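Side-chain contact in ubiquitin-conjugating enzyme (Plasmodium vivax, PDB 2FO3), which probably transfers activated ubiquitin towards substrate proteins as an E2 enzyme, the chain being the catalytic UBC-fold domain of a longer protein: residues 14-17 with 18-22. Residues are numbered along the deposited sequence; the frame is centred on the assembly and turned at random.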
# COMPACT_ATOMS: atom_id res chain seq x y z
N GLU A 14 -2.53 13.21 -1.09
CA GLU A 14 -2.28 11.90 -0.46
C GLU A 14 -0.90 11.83 0.24
O GLU A 14 -0.76 11.21 1.33
CB GLU A 14 -2.41 10.78 -1.52
CG GLU A 14 -3.84 10.60 -2.06
CD GLU A 14 -4.84 10.17 -1.01
OE1 GLU A 14 -4.46 9.50 -0.03
OE2 GLU A 14 -6.03 10.49 -1.18
N LEU A 15 0.11 12.45 -0.38
CA LEU A 15 1.47 12.47 0.18
C LEU A 15 1.48 13.18 1.54
O LEU A 15 1.98 12.64 2.51
CB LEU A 15 2.44 13.16 -0.77
CG LEU A 15 3.90 13.34 -0.29
CD1 LEU A 15 4.58 12.04 0.16
CD2 LEU A 15 4.67 14.01 -1.42
N HIS A 16 0.89 14.38 1.59
CA HIS A 16 0.66 15.08 2.87
C HIS A 16 -0.05 14.18 3.86
O HIS A 16 0.35 14.05 5.01
CB HIS A 16 -0.16 16.37 2.66
CG HIS A 16 -0.69 16.96 3.93
ND1 HIS A 16 0.14 17.42 4.94
CD2 HIS A 16 -1.96 17.16 4.37
CE1 HIS A 16 -0.60 17.88 5.94
NE2 HIS A 16 -1.88 17.73 5.62
N ASN A 17 -1.14 13.55 3.41
CA ASN A 17 -1.91 12.71 4.33
C ASN A 17 -1.13 11.56 4.91
O ASN A 17 -1.21 11.29 6.12
CB ASN A 17 -3.20 12.20 3.67
CG ASN A 17 -3.98 11.31 4.60
OD1 ASN A 17 -4.05 10.10 4.41
ND2 ASN A 17 -4.52 11.90 5.64
N PHE A 18 -0.37 10.88 4.04
CA PHE A 18 0.43 9.75 4.43
C PHE A 18 1.57 10.18 5.37
O PHE A 18 1.81 9.54 6.37
CB PHE A 18 1.02 9.07 3.20
CG PHE A 18 1.40 7.64 3.44
CD1 PHE A 18 0.58 6.61 2.98
CD2 PHE A 18 2.56 7.32 4.13
CE1 PHE A 18 0.94 5.28 3.19
CE2 PHE A 18 2.93 5.98 4.37
CZ PHE A 18 2.14 4.96 3.90
N LEU A 19 2.25 11.28 5.05
CA LEU A 19 3.38 11.73 5.89
C LEU A 19 2.89 12.20 7.23
O LEU A 19 3.53 11.97 8.24
CB LEU A 19 4.16 12.85 5.23
CG LEU A 19 4.89 12.42 3.96
CD1 LEU A 19 5.53 13.65 3.28
CD2 LEU A 19 5.94 11.30 4.24
N ASN A 20 1.74 12.87 7.23
CA ASN A 20 1.16 13.37 8.47
C ASN A 20 0.47 12.28 9.30
O ASN A 20 0.56 12.26 10.54
CB ASN A 20 0.21 14.53 8.17
CG ASN A 20 0.48 15.72 9.04
OD1 ASN A 20 -0.45 16.41 9.47
ND2 ASN A 20 1.77 15.99 9.32
N ASN A 21 -0.15 11.32 8.61
CA ASN A 21 -0.87 10.25 9.27
C ASN A 21 -0.50 8.90 8.65
O ASN A 21 -1.33 8.28 7.95
CB ASN A 21 -2.40 10.52 9.20
CG ASN A 21 -3.25 9.36 9.76
OD1 ASN A 21 -2.84 8.62 10.66
ND2 ASN A 21 -4.47 9.22 9.22
N PRO A 22 0.75 8.43 8.89
CA PRO A 22 1.17 7.17 8.25
C PRO A 22 0.49 5.97 8.90
O PRO A 22 0.22 5.99 10.10
CB PRO A 22 2.67 7.12 8.53
CG PRO A 22 2.82 7.89 9.83
CD PRO A 22 1.81 8.97 9.77
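Leu19 lies against Leu15, one helical turn back, and can be followed outward atom by atom. Its CB rests 3.5 Å from Leu15 O; CG then comes to 3.3 Å from the same oxygen and also meets Leu15 CD1. The CD1 methyl ends the path, 3.6 Å from Leu15 CD1, where the two side chains cross at a slant. Two different torsions bring these methyls together: Leu19 sets CG beside its own backbone N (chi1 -67°), which leans the chain back along the helix, whereas Leu15 has CG anti to N. Both leucines also touch Leu28 of strand 26-30, and Phe18 reaches that strand too, as well as Val109 of helix 105-116. The pair lies in the second half of helix 10-20, the N-terminal helix of the UBC fold, where its inner face packs on the four-stranded antiparallel sheet. On the exposed side, His16 and Asn20 run side by side and point the same way, ring and amide planes 30° apart; Asn20 OD1 stands obliquely to the ring, 3.8 Å from His16 CE1, which is van der Waals packing. The backbone beneath is regular i to i+4 bonding: Leu19 N bonds to Leu15 O (2.9 Å), and Asn20 N bonds to His16 O. In the last turn Asn21 N still reaches Asn17 O at 2.7 Å, but its N-H...O angle is 142°, more bent than in the three bonds before it, and the backbone turns out of the helix at Asn21, while its own O accepts a hydrogen bond from Ser106 OG.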